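Local atomic coordinates of peptidoglycan-recognition protein SD (Drosophila melanogaster, PDB entry 2RKQ), a protein that binds bacterial peptidoglycan and activates the Toll pathway in the fly's innate immune defence against Gram-positive bacteria. Residues 26-31 against 95-100; 30-35 against 139-144; 65-70 against 99-104; 105-110 against 146-151. One frame throughout, in Å; residues are numbered along the deposited sequence.

How the interactions relate
Interactions 1, 2 and 3 join four neighbouring strands of one mixed sheet, in the order 69-71, 97-102, 26-33, 136-140, all running parallel. Interactions 1 and 2 share Val30 and Ile31, their centres about 10 Å apart; interactions 1 and 3 share Gly99 and Ile100, about 11 Å apart. Interaction 4 joins two loops beyond the strand ends, its centre about 8 Å from that of interaction 2. Between these two, His141 ND1 lies 2.8 Å from Ser149 OG, in a probable hydrogen bond. Ala32, His141 and Ser149 probably stand where amidase-active relatives carry the two histidines and the cysteine that hold zinc, with alanine replacing the first histidine and serine the cysteine.

Interaction 1: 26-31 against 95-100; sequences LPRAVI and DGSLGI
Ser97 OG is gripped twice: it gives its proton to Asp95 O at 2.9 Å, and it receives Arg28 NE from across the contact at 3.0 Å. The hydroxyl sits at the edge of the guanidinium, almost in its plane, and reaches that spot because OG stands anti to its own carbonyl carbon (chi1 -56°). The Arg28 chain bends at chi3 to bring NE round to it. Beyond this polar corner, strands 26-33 and 97-102 run parallel as neighbours in the sheet, with Ala29 beside Leu98 and Ile31 beside Ile100. Arg28 O accepts Leu98 N at 2.8 Å, Val30 N is bound to Leu98 O, and Val30 O takes Ile100 N almost head-on. A weaker bond from Arg28 N to Gly96 O starts the pairing at the corner by Pro27. Gly96 has a positive phi, and a CB there would press on Pro27 CD. Among the apolar groups, Leu26 lays CD1 across Leu98 at about a right angle, 3.8 Å from its CB. Ile31 and Ile100 lie side by side pointing the same way, with CD1 of the former 3.9 Å from CB of the latter. Ala29, Leu98 and Ile100 pack on helix 113-128, while the other face combines apolar Val30 with the Ser97-Arg28 pair, whose hydroxyl ties an arginine to the turn before the strand.

Interaction 2: 30-35 against 139-144; sequences VIAHTA and LGHRQV
Strand 136-140, at one edge of the central sheet, pairs in parallel with strand 26-33, setting Val30 beside Leu139 and Ile31 beside Gly140. Ile31 uses both its backbone groups: N binds Leu139 O at 2.8 Å, and O takes His141 N, which stands above the carbonyl plane rather than in it. Past Gly140 the chain curls into a turn, held by Gln143 OE1 accepting Gly140 N at 2.7 Å. The turn folds back over Val30, whose CG1, anti to the backbone N (chi1 174°), lies 3.6 Å from His141 CA and 3.9 Å from Val144 CG2. His141 probably corresponds to a zinc-binding histidine of the family's amidases, and Ala32 to the other. The His141 ring, with CG anti to the backbone N, brings ND1 to 3.4 Å from Ala32 CB, and both ring nitrogens are bonded, ND1 to Ser149 OG and NE2 to Phe89 O. An alanine here would probably leave the Ser149 hydroxyl and the Phe89 carbonyl without these mates and open a gap beside Ala32. Ser149 OG also binds His33 N, which fastens the end of strand 26-33 to the same hydroxyl.

Interaction 3: 65-70 against 99-104; sequences IGYHYL and GIAFIG
Ala101 pushes its methyl squarely onto the ring of Tyr67: CB is 3.5 Å from the ring centroid and only 9° off the normal, a CH-pi contact over the middle of the face. This is the join of parallel strands 69-71 and 97-102, in the middle of the mixed sheet that forms the core of the peptidoglycan-recognition fold. Leu70 CD2 also reaches this methyl, 4.0 Å from CB. The hollow matching Tyr67 is Gly99. Without a side chain it lets the tyrosine ring lie with its edge toward the glycine carbonyl carbon, where a CB would crowd Tyr67 CD2. Tyr67 CG stands anti to its carbonyl carbon (chi1 -63°), which swings the ring across strand 97-102, and Phe89 meets this ring with its own plane nearly parallel. Farther along, Leu70 CB fits against Ile103 CG1 at 4.1 Å, beside Met49 and Leu52 of helix 42-58. On the opposite face Tyr69 and Ile100 turn toward helix 113-128, and Tyr69 OH finds Gln131 NE2. The backbone is drawn in at Gly99 O, which accepts two N-H groups, from His68 N at 2.9 Å and from Tyr69 N at 3.2 Å, the second lying in the carbonyl plane. The other backbone group of Tyr69, its O, receives Ala101 N at 2.9 Å.

Interaction 4: 105-110 against 146-151; sequences NFEERA and ATKSPG
Glu107 meets Lys148 in a salt bridge, with NZ 3.1 Å from OE1, which offers its syn lone pair. The same NZ lies 3.1 Å from OE2, but that second bond is weak. The two side chains cross at about a right angle: Glu107 bends at chi2 (-83°) to bring its carboxylate back over the other loop, and Lys148 bends at chi2, chi3 and chi4 to bring NZ round to it. Both have a further partner in Glu152, whose backbone N binds Glu107 OE2 and whose OE1 pairs with Lys148 NZ. The carboxylate thus lies at the start of helix 152-158, where the helix end would probably favour its negative charge. A glutamine here removes that charge and would probably leave Lys148 with Glu152 as its remaining acidic mate in this cluster. Beside it, Gly151, the N-cap residue, comes within 3.7 Å of Glu107, CA to CA, and a CB there would collide with Phe106 C. Phe106 CB rests 3.6 Å from Pro150 O, a buried carbonyl with no polar partner in the model. Outside this shell, Asn105 OD1 holds Glu107 N at 3.1 Å in an Asx turn, while Thr147 OG1 takes Ser149 N in an ST turn ahead of the cis peptide bond of Pro150. The join links the loops that precede helices 113-128 and 152-158, Phe106 packing on Leu154 of the latter and on His33 of strand 26-33.

Interaction 1: 26-31 against 95-100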
loop_
_atom_site.group_PDB
_atom_site.type_symbol
_atom_site.label_atom_id
_atom_site.label_comp_id
_atom_site.label_asym_id
_atom_site.label_seq_id
_atom_site.Cartn_x
_atom_site.Cartn_y
_atom_site.Cartn_z
ATOM N N LEU A 26 1.005 10.721 9.269
ATOM C CA LEU A 26 -0.106 9.836 9.563
ATOM C C LEU A 26 0.215 8.931 10.730
ATOM O O LEU A 26 1.345 8.462 10.838
ATOM C CB LEU A 26 -0.423 8.987 8.345
ATOM C CG LEU A 26 -0.755 9.789 7.092
ATOM C CD1 LEU A 26 -0.703 8.907 5.866
ATOM C CD2 LEU A 26 -2.119 10.468 7.221
ATOM N N PRO A 27 -0.763 8.711 11.626
ATOM C CA PRO A 27 -0.493 7.844 12.775
ATOM C C PRO A 27 -0.356 6.351 12.500
ATOM O O PRO A 27 0.169 5.643 13.363
ATOM C CB PRO A 27 -1.654 8.108 13.728
ATOM C CG PRO A 27 -2.535 9.088 13.082
ATOM C CD PRO A 27 -2.075 9.378 11.711
ATOM N N ARG A 28 -0.814 5.877 11.339
ATOM C CA ARG A 28 -0.871 4.432 11.080
ATOM C C ARG A 28 -0.386 4.094 9.690
ATOM O O ARG A 28 -0.545 4.894 8.774
ATOM C CB ARG A 28 -2.304 3.898 11.204
ATOM C CG ARG A 28 -3.057 4.442 12.382
ATOM C CD ARG A 28 -4.284 3.610 12.661
ATOM N NE ARG A 28 -5.294 3.653 11.606
ATOM C CZ ARG A 28 -6.602 3.512 11.858
ATOM N NH1 ARG A 28 -7.027 3.349 13.105
ATOM N NH2 ARG A 28 -7.482 3.555 10.872
ATOM N N ALA A 29 0.199 2.905 9.555
ATOM C CA ALA A 29 0.500 2.312 8.245
ATOM C C ALA A 29 -0.222 0.985 8.164
ATOM O O ALA A 29 -0.234 0.231 9.133
ATOM C CB ALA A 29 2.001 2.109 8.080
ATOM N N VAL A 30 -0.850 0.727 7.020
ATOM C CA VAL A 30 -1.661 -0.461 6.839
ATOM C C VAL A 30 -1.092 -1.245 5.670
ATOM O O VAL A 30 -0.924 -0.700 4.595
ATOM C CB VAL A 30 -3.151 -0.106 6.576
ATOM C CG1 VAL A 30 -3.959 -1.362 6.250
ATOM C CG2 VAL A 30 -3.745 0.544 7.817
ATOM N N ILE A 31 -0.783 -2.520 5.894
ATOM C CA ILE A 31 -0.218 -3.368 4.864
ATOM C C ILE A 31 -1.294 -4.259 4.256
ATOM O O ILE A 31 -1.971 -5.026 4.960
ATOM C CB ILE A 31 0.914 -4.252 5.417
ATOM C CG1 ILE A 31 1.962 -3.407 6.162
ATOM C CG2 ILE A 31 1.562 -5.071 4.288
ATOM C CD1 ILE A 31 2.608 -2.307 5.307
ATOM N N ASP A 95 -9.177 6.668 7.682
ATOM C CA ASP A 95 -8.604 7.864 8.286
ATOM C C ASP A 95 -7.222 7.610 8.877
ATOM O O ASP A 95 -6.979 6.588 9.518
ATOM C CB ASP A 95 -9.507 8.400 9.392
ATOM C CG ASP A 95 -10.825 8.950 8.868
ATOM O OD1 ASP A 95 -11.119 8.773 7.665
ATOM O OD2 ASP A 95 -11.574 9.544 9.675
ATOM N N GLY A 96 -6.333 8.567 8.673
ATOM C CA GLY A 96 -5.035 8.594 9.330
ATOM C C GLY A 96 -4.113 7.444 8.981
ATOM O O GLY A 96 -3.229 7.109 9.766
ATOM N N SER A 97 -4.298 6.860 7.802
ATOM C CA SER A 97 -3.611 5.610 7.494
ATOM C C SER A 97 -2.885 5.655 6.171
ATOM O O SER A 97 -3.478 5.958 5.151
ATOM C CB SER A 97 -4.628 4.470 7.463
ATOM O OG SER A 97 -5.326 4.412 8.702
ATOM N N LEU A 98 -1.603 5.327 6.209
ATOM C CA LEU A 98 -0.823 5.159 5.003
ATOM C C LEU A 98 -1.008 3.738 4.499
ATOM O O LEU A 98 -0.633 2.781 5.179
ATOM C CB LEU A 98 0.652 5.382 5.333
ATOM C CG LEU A 98 1.590 5.419 4.135
ATOM C CD1 LEU A 98 1.370 6.717 3.339
ATOM C CD2 LEU A 98 3.024 5.325 4.626
ATOM N N GLY A 99 -1.597 3.583 3.314
ATOM C CA GLY A 99 -1.880 2.245 2.781
ATOM C C GLY A 99 -0.801 1.809 1.819
ATOM O O GLY A 99 -0.525 2.497 0.815
ATOM N N ILE A 100 -0.189 0.668 2.131
ATOM C CA ILE A 100 0.889 0.115 1.313
ATOM C C ILE A 100 0.434 -1.277 0.903
ATOM O O ILE A 100 0.166 -2.116 1.759
ATOM C CB ILE A 100 2.175 0.000 2.138
ATOM C CG1 ILE A 100 2.639 1.396 2.584
ATOM C CG2 ILE A 100 3.262 -0.646 1.294
ATOM C CD1 ILE A 100 3.588 1.372 3.748
#

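Interaction 2: 30-35 against 139-144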
loop_
_atom_site.group_PDB
_atom_site.type_symbol
_atom_site.label_atom_id
_atom_site.label_comp_id
_atom_site.label_asym_id
_atom_site.label_seq_id
_atom_site.Cartn_x
_atom_site.Cartn_y
_atom_site.Cartn_z
ATOM N N VAL A 30 -0.850 0.727 7.020
ATOM C CA VAL A 30 -1.661 -0.461 6.839
ATOM C C VAL A 30 -1.092 -1.245 5.670
ATOM O O VAL A 30 -0.924 -0.700 4.595
ATOM C CB VAL A 30 -3.151 -0.106 6.576
ATOM C CG1 VAL A 30 -3.959 -1.362 6.250
ATOM C CG2 VAL A 30 -3.745 0.544 7.817
ATOM N N ILE A 31 -0.783 -2.520 5.894
ATOM C CA ILE A 31 -0.218 -3.368 4.864
ATOM C C ILE A 31 -1.294 -4.259 4.256
ATOM O O ILE A 31 -1.971 -5.026 4.960
ATOM C CB ILE A 31 0.914 -4.252 5.417
ATOM C CG1 ILE A 31 1.962 -3.407 6.162
ATOM C CG2 ILE A 31 1.562 -5.071 4.288
ATOM C CD1 ILE A 31 2.608 -2.307 5.307
ATOM N N ALA A 32 -1.418 -4.155 2.937
ATOM C CA ALA A 32 -2.368 -4.930 2.149
ATOM C C ALA A 32 -1.665 -5.754 1.085
ATOM O O ALA A 32 -0.476 -5.585 0.835
ATOM C CB ALA A 32 -3.375 -3.984 1.488
ATOM N N HIS A 33 -2.398 -6.700 0.502
ATOM C CA HIS A 33 -2.012 -7.238 -0.799
ATOM C C HIS A 33 -3.108 -6.913 -1.796
ATOM O O HIS A 33 -4.238 -6.588 -1.413
ATOM C CB HIS A 33 -1.629 -8.734 -0.757
ATOM C CG HIS A 33 -2.760 -9.715 -0.588
ATOM N ND1 HIS A 33 -4.067 -9.383 -0.295
ATOM C CD2 HIS A 33 -2.723 -11.070 -0.643
ATOM C CE1 HIS A 33 -4.790 -10.497 -0.210
ATOM N NE2 HIS A 33 -3.994 -11.526 -0.408
ATOM N N THR A 34 -2.756 -6.969 -3.070
ATOM C CA THR A 34 -3.750 -6.664 -4.105
ATOM C C THR A 34 -4.626 -7.867 -4.389
ATOM O O THR A 34 -5.722 -7.718 -4.952
ATOM C CB THR A 34 -3.098 -6.199 -5.403
ATOM O OG1 THR A 34 -2.230 -7.223 -5.895
ATOM C CG2 THR A 34 -2.306 -4.947 -5.162
ATOM N N ALA A 35 -4.118 -9.044 -4.009
ATOM C CA ALA A 35 -4.808 -10.340 -4.089
ATOM C C ALA A 35 -4.836 -10.936 -5.484
ATOM O O ALA A 35 -5.346 -12.044 -5.678
ATOM C CB ALA A 35 -6.223 -10.269 -3.485
ATOM N N LEU A 139 -0.339 -1.946 10.932
ATOM C CA LEU A 139 -1.486 -2.851 10.957
ATOM C C LEU A 139 -1.590 -3.630 9.670
ATOM O O LEU A 139 -1.229 -3.126 8.618
ATOM C CB LEU A 139 -2.779 -2.054 11.100
ATOM C CG LEU A 139 -2.837 -1.225 12.384
ATOM C CD1 LEU A 139 -3.990 -0.235 12.291
ATOM C CD2 LEU A 139 -3.031 -2.124 13.580
ATOM N N GLY A 140 -2.084 -4.857 9.738
ATOM C CA GLY A 140 -2.480 -5.510 8.497
ATOM C C GLY A 140 -3.839 -5.014 8.062
ATOM O O GLY A 140 -4.657 -4.603 8.890
ATOM N N HIS A 141 -4.095 -5.097 6.763
ATOM C CA HIS A 141 -5.372 -4.706 6.181
ATOM C C HIS A 141 -6.534 -5.398 6.921
ATOM O O HIS A 141 -7.548 -4.774 7.220
ATOM C CB HIS A 141 -5.307 -5.090 4.707
ATOM C CG HIS A 141 -6.338 -4.441 3.840
ATOM N ND1 HIS A 141 -6.479 -4.781 2.512
ATOM C CD2 HIS A 141 -7.270 -3.491 4.094
ATOM C CE1 HIS A 141 -7.457 -4.066 1.984
ATOM N NE2 HIS A 141 -7.959 -3.283 2.924
ATOM N N ARG A 142 -6.350 -6.675 7.254
ATOM C CA ARG A 142 -7.386 -7.439 7.948
ATOM C C ARG A 142 -7.738 -6.887 9.333
ATOM O O ARG A 142 -8.780 -7.243 9.900
ATOM C CB ARG A 142 -6.958 -8.896 8.103
ATOM C CG ARG A 142 -5.646 -9.101 8.844
ATOM C CD ARG A 142 -5.372 -10.575 9.081
ATOM N NE ARG A 142 -5.207 -11.289 7.823
ATOM C CZ ARG A 142 -4.961 -12.589 7.750
ATOM N NH1 ARG A 142 -4.835 -13.297 8.869
ATOM N NH2 ARG A 142 -4.832 -13.170 6.565
ATOM N N GLN A 143 -6.865 -6.063 9.903
ATOM C CA GLN A 143 -7.155 -5.482 11.214
ATOM C C GLN A 143 -8.052 -4.247 11.105
ATOM O O GLN A 143 -8.592 -3.791 12.117
ATOM C CB GLN A 143 -5.871 -5.135 11.956
ATOM C CG GLN A 143 -4.969 -6.336 12.160
ATOM C CD GLN A 143 -3.692 -5.962 12.848
ATOM O OE1 GLN A 143 -2.622 -5.870 12.214
ATOM N NE2 GLN A 143 -3.780 -5.751 14.161
ATOM N N VAL A 144 -8.217 -3.730 9.886
ATOM C CA VAL A 144 -9.004 -2.521 9.670
ATOM C C VAL A 144 -10.153 -2.694 8.677
ATOM O O VAL A 144 -10.948 -1.770 8.479
ATOM C CB VAL A 144 -8.118 -1.347 9.211
ATOM C CG1 VAL A 144 -7.018 -1.068 10.229
ATOM C CG2 VAL A 144 -7.518 -1.608 7.826
#

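Interaction 3: 65-70 against 99-104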
loop_
_atom_site.group_PDB
_atom_site.type_symbol
_atom_site.label_atom_id
_atom_site.label_comp_id
_atom_site.label_asym_id
_atom_site.label_seq_id
_atom_site.Cartn_x
_atom_site.Cartn_y
_atom_site.Cartn_z
ATOM N N ILE A 65 -6.469 4.889 -7.742
ATOM C CA ILE A 65 -5.933 3.696 -7.093
ATOM C C ILE A 65 -5.999 3.911 -5.575
ATOM O O ILE A 65 -5.796 5.016 -5.099
ATOM C CB ILE A 65 -4.500 3.415 -7.594
ATOM C CG1 ILE A 65 -4.088 1.977 -7.291
ATOM C CG2 ILE A 65 -3.503 4.532 -7.156
ATOM C CD1 ILE A 65 -2.866 1.573 -8.109
ATOM N N GLY A 66 -6.321 2.861 -4.826
ATOM C CA GLY A 66 -6.746 3.040 -3.437
ATOM C C GLY A 66 -5.658 3.231 -2.409
ATOM O O GLY A 66 -5.931 3.594 -1.267
ATOM N N TYR A 67 -4.425 2.953 -2.812
ATOM C CA TYR A 67 -3.282 2.921 -1.897
ATOM C C TYR A 67 -2.332 4.074 -2.134
ATOM O O TYR A 67 -2.329 4.695 -3.211
ATOM C CB TYR A 67 -2.534 1.587 -2.072
ATOM C CG TYR A 67 -3.407 0.422 -1.707
ATOM C CD1 TYR A 67 -3.989 -0.368 -2.675
ATOM C CD2 TYR A 67 -3.674 0.136 -0.376
ATOM C CE1 TYR A 67 -4.817 -1.408 -2.319
ATOM C CE2 TYR A 67 -4.508 -0.889 -0.016
ATOM C CZ TYR A 67 -5.062 -1.665 -0.984
ATOM O OH TYR A 67 -5.887 -2.693 -0.580
ATOM N N HIS A 68 -1.520 4.363 -1.112
ATOM C CA HIS A 68 -0.481 5.377 -1.218
ATOM C C HIS A 68 0.771 4.873 -1.893
ATOM O O HIS A 68 1.454 5.638 -2.593
ATOM C CB HIS A 68 -0.155 5.939 0.158
ATOM C CG HIS A 68 -1.367 6.459 0.846
ATOM N ND1 HIS A 68 -1.918 7.691 0.573
ATOM C CD2 HIS A 68 -2.206 5.857 1.718
ATOM C CE1 HIS A 68 -3.028 7.835 1.277
ATOM N NE2 HIS A 68 -3.218 6.739 1.985
ATOM N N TYR A 69 1.091 3.597 -1.658
ATOM C CA TYR A 69 2.249 2.976 -2.286
ATOM C C TYR A 69 1.918 1.537 -2.581
ATOM O O TYR A 69 1.164 0.904 -1.830
ATOM C CB TYR A 69 3.434 2.983 -1.338
ATOM C CG TYR A 69 3.986 4.344 -1.025
ATOM C CD1 TYR A 69 3.740 4.948 0.219
ATOM C CD2 TYR A 69 4.773 5.023 -1.950
ATOM C CE1 TYR A 69 4.254 6.215 0.520
ATOM C CE2 TYR A 69 5.306 6.279 -1.653
ATOM C CZ TYR A 69 5.051 6.856 -0.407
ATOM O OH TYR A 69 5.568 8.099 -0.096
ATOM N N LEU A 70 2.494 1.018 -3.661
ATOM C CA LEU A 70 2.374 -0.405 -3.996
ATOM C C LEU A 70 3.751 -0.946 -4.266
ATOM O O LEU A 70 4.624 -0.224 -4.733
ATOM C CB LEU A 70 1.475 -0.610 -5.219
ATOM C CG LEU A 70 0.019 -0.252 -4.893
ATOM C CD1 LEU A 70 -0.283 1.193 -5.329
ATOM C CD2 LEU A 70 -0.938 -1.243 -5.513
ATOM N N GLY A 99 -1.597 3.583 3.314
ATOM C CA GLY A 99 -1.880 2.245 2.781
ATOM C C GLY A 99 -0.801 1.809 1.819
ATOM O O GLY A 99 -0.525 2.497 0.815
ATOM N N ILE A 100 -0.189 0.668 2.131
ATOM C CA ILE A 100 0.889 0.115 1.313
ATOM C C ILE A 100 0.434 -1.277 0.903
ATOM O O ILE A 100 0.166 -2.116 1.759
ATOM C CB ILE A 100 2.175 0.000 2.138
ATOM C CG1 ILE A 100 2.639 1.396 2.584
ATOM C CG2 ILE A 100 3.262 -0.646 1.294
ATOM C CD1 ILE A 100 3.588 1.372 3.748
ATOM N N ALA A 101 0.318 -1.506 -0.405
ATOM C CA ALA A 101 -0.133 -2.812 -0.890
ATOM C C ALA A 101 0.962 -3.512 -1.652
ATOM O O ALA A 101 1.586 -2.931 -2.545
ATOM C CB ALA A 101 -1.376 -2.674 -1.774
ATOM N N PHE A 102 1.213 -4.762 -1.281
ATOM C CA PHE A 102 2.094 -5.585 -2.071
ATOM C C PHE A 102 1.300 -6.131 -3.239
ATOM O O PHE A 102 0.180 -6.654 -3.073
ATOM C CB PHE A 102 2.597 -6.755 -1.238
ATOM C CG PHE A 102 3.677 -6.402 -0.251
ATOM C CD1 PHE A 102 3.379 -5.720 0.923
ATOM C CD2 PHE A 102 4.993 -6.817 -0.483
ATOM C CE1 PHE A 102 4.378 -5.421 1.834
ATOM C CE2 PHE A 102 6.004 -6.528 0.430
ATOM C CZ PHE A 102 5.697 -5.840 1.591
ATOM N N ILE A 103 1.888 -6.009 -4.420
ATOM C CA ILE A 103 1.233 -6.523 -5.617
ATOM C C ILE A 103 1.404 -8.038 -5.622
ATOM O O ILE A 103 2.537 -8.546 -5.569
ATOM C CB ILE A 103 1.820 -5.922 -6.903
ATOM C CG1 ILE A 103 1.649 -4.389 -6.889
ATOM C CG2 ILE A 103 1.148 -6.590 -8.127
ATOM C CD1 ILE A 103 2.406 -3.656 -7.980
ATOM N N GLY A 104 0.268 -8.729 -5.679
ATOM C CA GLY A 104 0.238 -10.191 -5.656
ATOM C C GLY A 104 -0.694 -10.737 -4.602
ATOM O O GLY A 104 -1.442 -9.988 -3.974
#

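Interaction 4: 105-110 against 146-151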
loop_
_atom_site.group_PDB
_atom_site.type_symbol
_atom_site.label_atom_id
_atom_site.label_comp_id
_atom_site.label_asym_id
_atom_site.label_seq_id
_atom_site.Cartn_x
_atom_site.Cartn_y
_atom_site.Cartn_z
ATOM N N ASN A 105 -0.636 -12.056 -4.406
ATOM C CA ASN A 105 -1.470 -12.719 -3.432
ATOM C C ASN A 105 -0.578 -13.499 -2.491
ATOM O O ASN A 105 0.113 -14.443 -2.897
ATOM C CB ASN A 105 -2.496 -13.641 -4.091
ATOM C CG ASN A 105 -3.513 -14.158 -3.095
ATOM O OD1 ASN A 105 -3.157 -14.734 -2.064
ATOM N ND2 ASN A 105 -4.779 -13.912 -3.373
ATOM N N PHE A 106 -0.595 -13.095 -1.230
ATOM C CA PHE A 106 0.356 -13.630 -0.264
ATOM C C PHE A 106 -0.323 -14.390 0.854
ATOM O O PHE A 106 0.133 -14.403 1.996
ATOM C CB PHE A 106 1.278 -12.494 0.186
ATOM C CG PHE A 106 1.942 -11.845 -0.968
ATOM C CD1 PHE A 106 1.538 -10.593 -1.431
ATOM C CD2 PHE A 106 2.882 -12.554 -1.696
ATOM C CE1 PHE A 106 2.129 -10.049 -2.563
ATOM C CE2 PHE A 106 3.471 -12.028 -2.816
ATOM C CZ PHE A 106 3.094 -10.768 -3.262
ATOM N N GLU A 107 -1.414 -15.063 0.482
ATOM C CA GLU A 107 -2.095 -15.956 1.403
ATOM C C GLU A 107 -1.183 -17.125 1.735
ATOM O O GLU A 107 -1.080 -17.528 2.896
ATOM C CB GLU A 107 -3.389 -16.483 0.785
ATOM C CG GLU A 107 -4.566 -15.549 0.919
ATOM C CD GLU A 107 -5.273 -15.672 2.273
ATOM O OE1 GLU A 107 -6.475 -16.017 2.265
ATOM O OE2 GLU A 107 -4.648 -15.458 3.337
ATOM N N GLU A 108 -0.507 -17.662 0.725
ATOM C CA GLU A 108 0.193 -18.928 0.949
ATOM C C GLU A 108 1.684 -18.889 0.834
ATOM O O GLU A 108 2.358 -19.794 1.320
ATOM C CB GLU A 108 -0.394 -19.999 0.057
ATOM C CG GLU A 108 -1.734 -20.390 0.615
ATOM C CD GLU A 108 -2.518 -21.206 -0.321
ATOM O OE1 GLU A 108 -1.892 -22.012 -1.035
ATOM O OE2 GLU A 108 -3.762 -21.044 -0.340
ATOM N N ARG A 109 2.201 -17.850 0.191
ATOM C CA ARG A 109 3.626 -17.632 0.168
ATOM C C ARG A 109 3.890 -16.161 0.436
ATOM O O ARG A 109 3.030 -15.311 0.152
ATOM C CB ARG A 109 4.214 -18.063 -1.178
ATOM C CG ARG A 109 3.888 -17.159 -2.340
ATOM C CD ARG A 109 4.493 -17.689 -3.651
ATOM N NE ARG A 109 5.956 -17.626 -3.683
ATOM C CZ ARG A 109 6.717 -18.271 -4.562
ATOM N NH1 ARG A 109 6.159 -19.043 -5.496
ATOM N NH2 ARG A 109 8.039 -18.152 -4.510
ATOM N N ALA A 110 5.058 -15.878 0.998
ATOM C CA ALA A 110 5.495 -14.507 1.281
ATOM C C ALA A 110 5.892 -13.782 0.005
ATOM O O ALA A 110 6.279 -14.417 -0.984
ATOM C CB ALA A 110 6.676 -14.524 2.243
ATOM N N ALA A 146 -12.739 -6.005 6.716
ATOM C CA ALA A 146 -13.110 -7.411 6.698
ATOM C C ALA A 146 -12.562 -8.048 5.430
ATOM O O ALA A 146 -13.181 -8.016 4.365
ATOM C CB ALA A 146 -14.637 -7.566 6.787
ATOM N N THR A 147 -11.361 -8.601 5.559
ATOM C CA THR A 147 -10.621 -9.135 4.428
ATOM C C THR A 147 -9.537 -10.075 4.933
ATOM O O THR A 147 -9.129 -9.983 6.086
ATOM C CB THR A 147 -9.973 -8.001 3.583
ATOM O OG1 THR A 147 -9.245 -8.559 2.484
ATOM C CG2 THR A 147 -9.022 -7.115 4.428
ATOM N N LYS A 148 -9.083 -10.977 4.062
ATOM C CA LYS A 148 -7.918 -11.807 4.344
ATOM C C LYS A 148 -6.629 -11.039 4.081
ATOM O O LYS A 148 -5.565 -11.440 4.539
ATOM C CB LYS A 148 -7.913 -13.073 3.484
ATOM C CG LYS A 148 -9.068 -14.039 3.789
ATOM C CD LYS A 148 -9.089 -14.467 5.264
ATOM C CE LYS A 148 -8.510 -15.864 5.499
ATOM N NZ LYS A 148 -7.037 -15.964 5.274
ATOM N N SER A 149 -6.730 -9.955 3.317
ATOM C CA SER A 149 -5.559 -9.146 2.990
ATOM C C SER A 149 -4.822 -8.784 4.283
ATOM O O SER A 149 -5.473 -8.460 5.277
ATOM C CB SER A 149 -6.033 -7.900 2.267
ATOM O OG SER A 149 -4.951 -7.040 1.982
ATOM N N PRO A 150 -3.473 -8.818 4.296
ATOM C CA PRO A 150 -2.525 -8.976 3.193
ATOM C C PRO A 150 -2.146 -10.423 2.888
ATOM O O PRO A 150 -1.130 -10.669 2.229
ATOM C CB PRO A 150 -1.307 -8.188 3.693
ATOM C CG PRO A 150 -1.302 -8.488 5.198
ATOM C CD PRO A 150 -2.775 -8.579 5.584
ATOM N N GLY A 151 -2.997 -11.349 3.325
ATOM C CA GLY A 151 -2.745 -12.771 3.125
ATOM C C GLY A 151 -2.024 -13.327 4.329
ATOM O O GLY A 151 -1.195 -12.660 4.959
#